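Local coordinates for putative lipoprotein (Bacteroides fragilis, PDB 3QNK) that belongs to the SusD family and probably captures glycans at the outer membrane for uptake by a partner transporter, at residues Met253-Val259 / Trp364-Tyr370; Tyr320-His326 / Gly358-Lys363; Lys265-Gly270 / Tyr372-Gly376. Residue numbers count along the deposited sequence, not the author numbering.

In the fold
Contacts 1 and 2 are buried; contact 3 sits further out, only partly buried and within reach of the second subunit. The chain segment following the short strand 360-361 supplies one side of contacts 1 and 3, while contact 2 uses that strand itself. Their chemistry follows their place: contact 2 is held by backbone hydrogen bonds between two short strands and from the end of helix 317-322, contact 1 by selenomethionine, isoleucine and aromatic packing, and contact 3 by tyrosines and an arginine joining two loops. Y367 and V259 of contact 1 pack on W362 and V324 of contact 2; M258 of contact 1 meets Y372 and P373 of contact 3. Contacts 2 and 3 do not touch.

Contact 1: Met253-Val259 / Trp364-Tyr370; sequences MMVCNMV and WIDYDNY
This is a buried helix-on-loop packing site within the SusD-family part of the chain, with two Met-aromatic contacts. Residues 253-257 form one short, weakly bonded helical turn, after which M258 and V259 run extended. Against it lies the irregular segment 364-370, with M254 and I365 the closest CA pair at 6.0 Å.

M253 is a selenomethionine with all chi angles t. Its CE lies over the face of W364, 3.9 Å from the six-membered-ring centroid, and its SE is 4.6 Å from that centroid. N257 (chi1 m) sits at the ring's edge, ND2 3.7 Å from W364 CH2, and turns back to give a 2.8 Å hydrogen bond from its ND2 to M253 O; the indole NE1 of W364 bonds to F449 O. M254, also all-t, reaches between I365 and Y370: M254 CG is 3.9 Å from I365 CG2, and M254 SE meets the ring edge at Y370 CD2, 3.6 Å away. I365 (m, t) points toward 253-259, its CD1 3.4 Å from N257 O.

Y367 (chi1 m) brings its hydroxyl to the end of the turn. V259 N donates to Y367 OH at 3.2 Å, M258 CG lies 3.4 Å from Y367 OH, and a water links N257 O (2.8 Å) to Y367 OH (2.6 Å), giving a proton to the N257 carbonyl and accepting from the phenol. D366 centres an inverse gamma turn, and its OD1 accepts from N369 N at 2.9 Å. The loop thus carries an Asx motif on D366, while its aromatic side chains receive M253 and M254 in Met-aromatic contacts.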
loop_
_atom_site.group_PDB
_atom_site.type_symbol
_atom_site.label_atom_id
_atom_site.label_comp_id
_atom_site.label_asym_id
_atom_site.label_seq_id
_atom_site.Cartn_x
_atom_site.Cartn_y
_atom_site.Cartn_z
HETATM N N MSE B 253 -16.897 7.191 -0.317
HETATM C CA MSE B 253 -16.943 8.646 -0.218
HETATM C C MSE B 253 -18.303 9.191 0.267
HETATM O O MSE B 253 -18.321 10.119 1.083
HETATM C CB MSE B 253 -16.574 9.264 -1.557
HETATM C CG MSE B 253 -16.377 10.741 -1.469
HETATM SE SE MSE B 253 -15.487 11.479 -2.967
HETATM C CE MSE B 253 -14.803 12.930 -2.021
HETATM N N MSE B 254 -19.425 8.617 -0.218
HETATM C CA MSE B 254 -20.766 9.051 0.167
HETATM C C MSE B 254 -21.109 8.646 1.601
HETATM O O MSE B 254 -21.535 9.501 2.372
HETATM C CB MSE B 254 -21.802 8.484 -0.799
HETATM C CG MSE B 254 -23.189 9.056 -0.575
HETATM SE SE MSE B 254 -24.602 7.957 -1.311
HETATM C CE MSE B 254 -26.175 9.092 -0.747
ATOM N N VAL B 255 -20.956 7.346 1.955
ATOM C CA VAL B 255 -21.295 6.820 3.280
ATOM C C VAL B 255 -20.402 7.484 4.339
ATOM O O VAL B 255 -20.908 7.898 5.376
ATOM C CB VAL B 255 -21.211 5.277 3.301
ATOM C CG1 VAL B 255 -21.434 4.709 4.701
ATOM C CG2 VAL B 255 -22.212 4.675 2.327
ATOM N N CYS B 256 -19.115 7.669 4.038
ATOM C CA CYS B 256 -18.154 8.296 4.931
ATOM C C CYS B 256 -18.499 9.725 5.272
ATOM O O CYS B 256 -18.082 10.177 6.328
ATOM C CB CYS B 256 -16.759 8.234 4.330
ATOM S SG CYS B 256 -15.987 6.609 4.453
ATOM N N ASN B 257 -19.180 10.462 4.378
ATOM C CA ASN B 257 -19.460 11.870 4.613
ATOM C C ASN B 257 -20.953 12.156 4.755
ATOM O O ASN B 257 -21.357 13.326 4.865
ATOM C CB ASN B 257 -18.818 12.706 3.518
ATOM C CG ASN B 257 -17.305 12.585 3.553
ATOM O OD1 ASN B 257 -16.618 13.127 4.427
ATOM N ND2 ASN B 257 -16.760 11.784 2.666
HETATM N N MSE B 258 -21.755 11.087 4.857
HETATM C CA MSE B 258 -23.191 11.177 5.025
HETATM C C MSE B 258 -23.571 11.418 6.507
HETATM O O MSE B 258 -22.889 10.900 7.401
HETATM C CB MSE B 258 -23.818 9.883 4.517
HETATM C CG MSE B 258 -25.329 9.954 4.309
HETATM SE SE MSE B 258 -26.063 8.208 3.817
HETATM C CE MSE B 258 -24.945 7.953 2.291
ATOM N N VAL B 259 -24.696 12.154 6.758
ATOM C CA VAL B 259 -25.215 12.408 8.121
ATOM C C VAL B 259 -25.412 11.059 8.800
ATOM O O VAL B 259 -25.962 10.139 8.176
ATOM C CB VAL B 259 -26.509 13.260 8.142
ATOM C CG1 VAL B 259 -26.877 13.668 9.565
ATOM C CG2 VAL B 259 -26.376 14.499 7.258
ATOM N N TRP B 364 -21.428 17.133 -3.654
ATOM C CA TRP B 364 -21.328 15.897 -4.418
ATOM C C TRP B 364 -22.081 14.723 -3.765
ATOM O O TRP B 364 -22.056 13.638 -4.342
ATOM C CB TRP B 364 -19.860 15.545 -4.727
ATOM C CG TRP B 364 -18.901 15.895 -3.631
ATOM C CD1 TRP B 364 -18.145 17.029 -3.524
ATOM C CD2 TRP B 364 -18.689 15.155 -2.421
ATOM N NE1 TRP B 364 -17.438 17.017 -2.333
ATOM C CE2 TRP B 364 -17.756 15.880 -1.640
ATOM C CE3 TRP B 364 -19.180 13.929 -1.933
ATOM C CZ2 TRP B 364 -17.281 15.408 -0.416
ATOM C CZ3 TRP B 364 -18.711 13.466 -0.719
ATOM C CH2 TRP B 364 -17.773 14.202 0.028
ATOM N N ILE B 365 -22.767 14.919 -2.617
ATOM C CA ILE B 365 -23.630 13.867 -2.073
ATOM C C ILE B 365 -25.023 14.130 -2.680
ATOM O O ILE B 365 -25.603 15.189 -2.434
ATOM C CB ILE B 365 -23.660 13.719 -0.532
ATOM C CG1 ILE B 365 -22.256 13.391 0.006
ATOM C CG2 ILE B 365 -24.646 12.593 -0.139
ATOM C CD1 ILE B 365 -22.111 13.468 1.515
ATOM N N ASP B 366 -25.529 13.192 -3.521
ATOM C CA ASP B 366 -26.807 13.325 -4.217
ATOM C C ASP B 366 -27.997 13.022 -3.281
ATOM O O ASP B 366 -28.722 12.049 -3.486
ATOM C CB ASP B 366 -26.844 12.423 -5.463
ATOM C CG ASP B 366 -27.841 12.800 -6.557
ATOM O OD1 ASP B 366 -28.744 13.648 -6.285
ATOM O OD2 ASP B 366 -27.719 12.250 -7.688
ATOM N N TYR B 367 -28.219 13.898 -2.281
ATOM C CA TYR B 367 -29.354 13.844 -1.376
ATOM C C TYR B 367 -30.645 14.228 -2.132
ATOM O O TYR B 367 -31.747 13.974 -1.648
ATOM C CB TYR B 367 -29.147 14.790 -0.198
ATOM C CG TYR B 367 -28.119 14.378 0.828
ATOM C CD1 TYR B 367 -28.212 13.151 1.485
ATOM C CD2 TYR B 367 -27.143 15.274 1.261
ATOM C CE1 TYR B 367 -27.309 12.793 2.486
ATOM C CE2 TYR B 367 -26.236 14.926 2.262
ATOM C CZ TYR B 367 -26.328 13.686 2.875
ATOM O OH TYR B 367 -25.445 13.331 3.861
ATOM N N ASP B 368 -30.506 14.846 -3.320
ATOM C CA ASP B 368 -31.643 15.217 -4.154
ATOM C C ASP B 368 -32.300 13.977 -4.783
ATOM O O ASP B 368 -33.525 13.829 -4.716
ATOM C CB ASP B 368 -31.216 16.188 -5.274
ATOM C CG ASP B 368 -30.829 17.579 -4.814
ATOM O OD1 ASP B 368 -31.717 18.319 -4.372
ATOM O OD2 ASP B 368 -29.629 17.928 -4.915
ATOM N N ASN B 369 -31.492 13.083 -5.382
ATOM C CA ASN B 369 -32.021 11.953 -6.142
ATOM C C ASN B 369 -31.857 10.593 -5.526
ATOM O O ASN B 369 -32.757 9.766 -5.660
ATOM C CB ASN B 369 -31.353 11.929 -7.509
ATOM C CG ASN B 369 -31.552 13.218 -8.268
ATOM O OD1 ASN B 369 -32.680 13.568 -8.630
ATOM N ND2 ASN B 369 -30.480 13.964 -8.484
ATOM N N TYR B 370 -30.701 10.320 -4.908
ATOM C CA TYR B 370 -30.382 9.008 -4.346
ATOM C C TYR B 370 -31.366 8.526 -3.298
ATOM O O TYR B 370 -32.086 9.312 -2.662
ATOM C CB TYR B 370 -28.964 8.991 -3.732
ATOM C CG TYR B 370 -27.852 8.630 -4.692
ATOM C CD1 TYR B 370 -27.962 8.896 -6.055
ATOM C CD2 TYR B 370 -26.664 8.074 -4.234
ATOM C CE1 TYR B 370 -26.926 8.588 -6.940
ATOM C CE2 TYR B 370 -25.611 7.782 -5.106
ATOM C CZ TYR B 370 -25.747 8.032 -6.460
ATOM O OH TYR B 370 -24.711 7.735 -7.321
HETATM O O HOH W 1 -23.646 14.951 4.707
#

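Contact 2: Tyr320-His326 / Gly358-Lys363; sequences YANIVFH and GYNVWK
V324, N322 and W362 carry the largest buried areas here. V324 forms the hydrogen-bonded pair with N360: V324 N donates to N360 O at 2.9 Å and N360 N returns the bond to V324 O at 3.0 Å, with CA atoms 4.9 Å apart and both side chains on one face. V324 (chi1 t) also lays CG2 3.9 Å from W362 CB. The next pair, I323 with V361, is non-hydrogen-bonded, CA atoms 5.2 Å apart, side chains diverging.

N322 ends helix 317-322, and I323 is the first residue to leave helical angles. N322 O accepts from W362 N at 2.8 Å, A321 O from K363 N at 2.9 Å, so the carbonyls of the last helical turn take the NH groups just past strand 360-361, beyond the two bridged pairs. N322 (chi1 m) takes K363 NZ on OD1 at 2.9 Å, while its ND2 bonds back to R318 O. W362 (chi1 t) points toward 320-326, its CE3 3.5 Å from Y320 O. W362 (phi/psi -110/-96) and K363 (40/-102, positive phi) leave strand conformation.

At the other end Y359 CD1 packs 3.5 Å from I323 CG2 and 3.8 Å from F325 CB; its hydroxyl bonds to Y312 and Q278. A water spans H326 N (2.8 Å) and G358 O (2.7 Å). At its heart this is a minimal two-stranded antiparallel sheet whose first strand, 323-324, follows helix 317-322 directly.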
loop_
_atom_site.group_PDB
_atom_site.type_symbol
_atom_site.label_atom_id
_atom_site.label_comp_id
_atom_site.label_asym_id
_atom_site.label_seq_id
_atom_site.Cartn_x
_atom_site.Cartn_y
_atom_site.Cartn_z
ATOM N N TYR B 320 -26.875 26.604 0.580
ATOM C CA TYR B 320 -27.836 25.490 0.655
ATOM C C TYR B 320 -27.387 24.318 -0.204
ATOM O O TYR B 320 -27.795 23.189 0.047
ATOM C CB TYR B 320 -29.261 25.956 0.254
ATOM C CG TYR B 320 -29.731 27.137 1.081
ATOM C CD1 TYR B 320 -30.114 26.975 2.412
ATOM C CD2 TYR B 320 -29.653 28.437 0.583
ATOM C CE1 TYR B 320 -30.485 28.067 3.195
ATOM C CE2 TYR B 320 -30.024 29.538 1.358
ATOM C CZ TYR B 320 -30.438 29.351 2.657
ATOM O OH TYR B 320 -30.729 30.472 3.401
ATOM N N ALA B 321 -26.504 24.582 -1.166
ATOM C CA ALA B 321 -25.937 23.585 -2.060
ATOM C C ALA B 321 -24.815 22.817 -1.393
ATOM O O ALA B 321 -24.592 21.661 -1.744
ATOM C CB ALA B 321 -25.411 24.255 -3.320
ATOM N N ASN B 322 -24.089 23.446 -0.458
ATOM C CA ASN B 322 -22.946 22.828 0.206
ATOM C C ASN B 322 -23.181 22.345 1.645
ATOM O O ASN B 322 -22.491 21.412 2.094
ATOM C CB ASN B 322 -21.814 23.853 0.296
ATOM C CG ASN B 322 -21.017 24.059 -0.946
ATOM O OD1 ASN B 322 -19.895 23.573 -1.037
ATOM N ND2 ASN B 322 -21.520 24.874 -1.872
ATOM N N ILE B 323 -24.040 23.059 2.411
ATOM C CA ILE B 323 -24.174 22.809 3.835
ATOM C C ILE B 323 -25.470 22.109 4.222
ATOM O O ILE B 323 -26.558 22.579 3.884
ATOM C CB ILE B 323 -24.013 24.172 4.603
ATOM C CG1 ILE B 323 -22.731 24.967 4.197
ATOM C CG2 ILE B 323 -24.097 24.017 6.110
ATOM C CD1 ILE B 323 -21.352 24.207 4.225
ATOM N N VAL B 324 -25.327 21.007 4.989
ATOM C CA VAL B 324 -26.394 20.270 5.656
ATOM C C VAL B 324 -26.352 20.803 7.104
ATOM O O VAL B 324 -25.337 20.616 7.803
ATOM C CB VAL B 324 -26.246 18.717 5.565
ATOM C CG1 VAL B 324 -27.340 18.001 6.362
ATOM C CG2 VAL B 324 -26.220 18.240 4.125
ATOM N N PHE B 325 -27.425 21.519 7.515
ATOM C CA PHE B 325 -27.529 22.164 8.833
ATOM C C PHE B 325 -28.834 21.748 9.580
ATOM O O PHE B 325 -29.665 21.034 9.042
ATOM C CB PHE B 325 -27.448 23.701 8.687
ATOM C CG PHE B 325 -28.424 24.211 7.645
ATOM C CD1 PHE B 325 -29.760 24.430 7.964
ATOM C CD2 PHE B 325 -28.011 24.445 6.335
ATOM C CE1 PHE B 325 -30.661 24.836 6.997
ATOM C CE2 PHE B 325 -28.917 24.860 5.373
ATOM C CZ PHE B 325 -30.240 25.029 5.706
ATOM N N HIS B 326 -28.969 22.161 10.850
ATOM C CA HIS B 326 -30.139 21.854 11.660
ATOM C C HIS B 326 -31.366 22.317 10.922
ATOM O O HIS B 326 -31.481 23.498 10.593
ATOM C CB HIS B 326 -30.032 22.529 13.022
ATOM C CG HIS B 326 -31.184 22.224 13.936
ATOM N ND1 HIS B 326 -31.302 20.992 14.559
ATOM C CD2 HIS B 326 -32.225 23.003 14.320
ATOM C CE1 HIS B 326 -32.393 21.062 15.295
ATOM N NE2 HIS B 326 -32.981 22.245 15.188
ATOM N N GLY B 358 -21.827 20.725 13.877
ATOM C CA GLY B 358 -23.248 20.992 13.708
ATOM C C GLY B 358 -23.632 21.088 12.253
ATOM O O GLY B 358 -24.756 21.486 11.929
ATOM N N TYR B 359 -22.687 20.710 11.365
ATOM C CA TYR B 359 -22.842 20.730 9.908
ATOM C C TYR B 359 -22.262 19.484 9.287
ATOM O O TYR B 359 -21.350 18.881 9.865
ATOM C CB TYR B 359 -22.126 21.963 9.281
ATOM C CG TYR B 359 -22.536 23.283 9.881
ATOM C CD1 TYR B 359 -23.778 23.841 9.597
ATOM C CD2 TYR B 359 -21.724 23.932 10.815
ATOM C CE1 TYR B 359 -24.206 25.017 10.215
ATOM C CE2 TYR B 359 -22.137 25.119 11.431
ATOM C CZ TYR B 359 -23.376 25.664 11.113
ATOM O OH TYR B 359 -23.831 26.819 11.694
ATOM N N ASN B 360 -22.746 19.142 8.077
ATOM C CA ASN B 360 -22.256 18.068 7.207
ATOM C C ASN B 360 -22.200 18.620 5.808
ATOM O O ASN B 360 -22.888 19.610 5.518
ATOM C CB ASN B 360 -23.140 16.813 7.257
ATOM C CG ASN B 360 -23.057 16.054 8.535
ATOM O OD1 ASN B 360 -23.845 16.272 9.439
ATOM N ND2 ASN B 360 -22.127 15.125 8.633
ATOM N N VAL B 361 -21.404 17.995 4.933
ATOM C CA VAL B 361 -21.303 18.426 3.538
ATOM C C VAL B 361 -22.569 17.938 2.715
ATOM O O VAL B 361 -23.184 16.905 3.045
ATOM C CB VAL B 361 -19.973 17.926 2.914
ATOM C CG1 VAL B 361 -19.976 16.398 2.766
ATOM C CG2 VAL B 361 -19.711 18.574 1.562
ATOM N N TRP B 362 -22.960 18.720 1.689
ATOM C CA TRP B 362 -23.959 18.334 0.676
ATOM C C TRP B 362 -23.167 18.113 -0.684
ATOM O O TRP B 362 -22.558 17.042 -0.884
ATOM C CB TRP B 362 -25.102 19.366 0.538
ATOM C CG TRP B 362 -26.298 18.821 -0.167
ATOM C CD1 TRP B 362 -26.309 17.915 -1.184
ATOM C CD2 TRP B 362 -27.672 19.113 0.128
ATOM N NE1 TRP B 362 -27.608 17.620 -1.547
ATOM C CE2 TRP B 362 -28.467 18.348 -0.762
ATOM C CE3 TRP B 362 -28.319 19.882 1.121
ATOM C CZ2 TRP B 362 -29.874 18.378 -0.731
ATOM C CZ3 TRP B 362 -29.707 19.930 1.130
ATOM C CH2 TRP B 362 -30.471 19.194 0.205
ATOM N N LYS B 363 -23.124 19.170 -1.549
ATOM C CA LYS B 363 -22.419 19.242 -2.824
ATOM C C LYS B 363 -22.504 17.936 -3.653
ATOM O O LYS B 363 -23.541 17.652 -4.245
ATOM C CB LYS B 363 -20.943 19.643 -2.610
ATOM C CG LYS B 363 -20.542 20.836 -3.464
ATOM C CD LYS B 363 -19.077 20.809 -3.762
ATOM C CE LYS B 363 -18.593 22.081 -4.418
ATOM N NZ LYS B 363 -18.874 23.341 -3.690
HETATM O O HOH W 2 -26.676 23.325 12.036
#

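Contact 3: Lys265-Gly270 / Tyr372-Gly376; sequences KYGDRG and YPYAG
Y372 lays its ring face over Y266 CB, which stands 3.6 Å from the ring centroid in a CH-pi contact. The two rings lie at 18° but are slid apart, centroids 5.3 Å from each other, so they barely overlap; Y266 CD1 comes 3.5 Å from Y372 CB. Y372 (chi1 t) aims its hydroxyl past G267 to the backbone of R269, where R269 N donates to Y372 OH at 3.0 Å. G267 C is just 2.9 Å from Y372 OH, and a CB on G267 would point at the hydroxyl from about 3.1 Å, so the missing side chain leaves space for the phenol.

Both segments are loops, the lines CA 265 to 270 and CA 372 to 375 running 71° apart; the closest CA pairs are Y266 with Y372 (6.9 Å) and R269 with Y374 (7.5 Å). In the 372-376 loop P373 is the centre of an inverse gamma turn, closed by a 2.8 Å bond from Y374 N to Y372 O. This turn presents P373 O to R269, whose NH1 donates to it at 2.8 Å. R269 (chi1 t, chi2 off) spreads its guanidinium over A375, R269 CZ being 3.7 Å from A375 CB. The arginine also spans the subunit interface: R269 NH2 bonds to M138 O of the second subunit, and D140 of that subunit packs on R269 and A375.

At the other edge Y374 (chi1 m) swings its phenol back, OH 3.1 Å from Y266 CD1, and that hydroxyl bonds to D335; Y266 OH shares its proton between two carbonyls, G337 O and D335 O.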
loop_
_atom_site.group_PDB
_atom_site.type_symbol
_atom_site.label_atom_id
_atom_site.label_comp_id
_atom_site.label_asym_id
_atom_site.label_seq_id
_atom_site.Cartn_x
_atom_site.Cartn_y
_atom_site.Cartn_z
ATOM N N LYS B 265 -36.077 7.875 10.378
ATOM C CA LYS B 265 -36.679 7.472 9.108
ATOM C C LYS B 265 -35.776 6.465 8.345
ATOM O O LYS B 265 -36.290 5.542 7.701
ATOM C CB LYS B 265 -36.910 8.732 8.247
ATOM C CG LYS B 265 -37.733 8.499 6.989
ATOM C CD LYS B 265 -38.187 9.797 6.352
ATOM C CE LYS B 265 -39.619 10.135 6.667
ATOM N NZ LYS B 265 -40.187 11.091 5.679
ATOM N N TYR B 266 -34.437 6.644 8.410
ATOM C CA TYR B 266 -33.533 5.814 7.630
ATOM C C TYR B 266 -32.612 4.932 8.474
ATOM O O TYR B 266 -33.024 3.836 8.818
ATOM C CB TYR B 266 -32.765 6.688 6.637
ATOM C CG TYR B 266 -33.689 7.213 5.561
ATOM C CD1 TYR B 266 -34.308 6.347 4.661
ATOM C CD2 TYR B 266 -34.023 8.562 5.500
ATOM C CE1 TYR B 266 -35.177 6.818 3.681
ATOM C CE2 TYR B 266 -34.912 9.043 4.534
ATOM C CZ TYR B 266 -35.490 8.163 3.630
ATOM O OH TYR B 266 -36.344 8.611 2.655
ATOM N N GLY B 267 -31.394 5.365 8.762
ATOM C CA GLY B 267 -30.449 4.562 9.529
ATOM C C GLY B 267 -29.225 5.326 9.962
ATOM O O GLY B 267 -29.142 6.537 9.748
ATOM N N ASP B 268 -28.248 4.604 10.540
ATOM C CA ASP B 268 -27.000 5.176 11.040
ATOM C C ASP B 268 -25.767 4.617 10.300
ATOM O O ASP B 268 -24.642 4.604 10.844
ATOM C CB ASP B 268 -26.887 4.962 12.554
ATOM C CG ASP B 268 -27.109 3.546 13.059
ATOM O OD1 ASP B 268 -26.883 2.585 12.275
ATOM O OD2 ASP B 268 -27.469 3.397 14.245
ATOM N N ARG B 269 -25.967 4.256 9.033
ATOM C CA ARG B 269 -24.946 3.717 8.150
ATOM C C ARG B 269 -23.817 4.731 7.893
ATOM O O ARG B 269 -22.670 4.312 7.755
ATOM C CB ARG B 269 -25.576 3.258 6.819
ATOM C CG ARG B 269 -24.738 2.235 6.056
ATOM C CD ARG B 269 -25.481 0.943 5.878
ATOM N NE ARG B 269 -24.562 -0.141 5.530
ATOM C CZ ARG B 269 -24.407 -0.646 4.310
ATOM N NH1 ARG B 269 -25.118 -0.180 3.294
ATOM N NH2 ARG B 269 -23.538 -1.622 4.098
ATOM N N GLY B 270 -24.138 6.030 7.862
ATOM C CA GLY B 270 -23.165 7.109 7.648
ATOM C C GLY B 270 -22.112 7.254 8.744
ATOM O O GLY B 270 -22.291 6.734 9.856
ATOM N N TYR B 372 -31.648 5.898 0.204
ATOM C CA TYR B 372 -30.767 5.648 1.353
ATOM C C TYR B 372 -29.980 4.348 1.151
ATOM O O TYR B 372 -30.584 3.341 0.771
ATOM C CB TYR B 372 -31.551 5.594 2.672
ATOM C CG TYR B 372 -30.661 5.520 3.901
ATOM C CD1 TYR B 372 -30.046 6.657 4.409
ATOM C CD2 TYR B 372 -30.416 4.306 4.540
ATOM C CE1 TYR B 372 -29.213 6.592 5.517
ATOM C CE2 TYR B 372 -29.578 4.228 5.647
ATOM C CZ TYR B 372 -28.984 5.375 6.137
ATOM O OH TYR B 372 -28.141 5.297 7.219
ATOM N N PRO B 373 -28.651 4.333 1.418
ATOM C CA PRO B 373 -27.877 3.101 1.205
ATOM C C PRO B 373 -28.108 2.023 2.278
ATOM O O PRO B 373 -27.181 1.704 3.022
ATOM C CB PRO B 373 -26.424 3.598 1.215
ATOM C CG PRO B 373 -26.447 4.784 2.064
ATOM C CD PRO B 373 -27.779 5.440 1.865
ATOM N N TYR B 374 -29.315 1.437 2.346
ATOM C CA TYR B 374 -29.586 0.366 3.299
ATOM C C TYR B 374 -28.742 -0.845 2.969
ATOM O O TYR B 374 -28.470 -1.110 1.792
ATOM C CB TYR B 374 -31.064 -0.089 3.262
ATOM C CG TYR B 374 -32.155 0.951 3.419
ATOM C CD1 TYR B 374 -32.582 1.357 4.679
ATOM C CD2 TYR B 374 -32.880 1.398 2.316
ATOM C CE1 TYR B 374 -33.656 2.244 4.835
ATOM C CE2 TYR B 374 -33.945 2.292 2.456
ATOM C CZ TYR B 374 -34.345 2.702 3.718
ATOM O OH TYR B 374 -35.423 3.561 3.853
ATOM N N ALA B 375 -28.415 -1.637 3.976
ATOM C CA ALA B 375 -27.728 -2.879 3.696
ATOM C C ALA B 375 -28.782 -3.938 3.266
ATOM O O ALA B 375 -29.605 -4.357 4.090
ATOM C CB ALA B 375 -26.941 -3.327 4.918
ATOM N N GLY B 376 -28.785 -4.296 1.974
ATOM C CA GLY B 376 -29.694 -5.304 1.424
ATOM C C GLY B 376 -30.572 -4.879 0.259
ATOM O O GLY B 376 -31.376 -3.951 0.396
#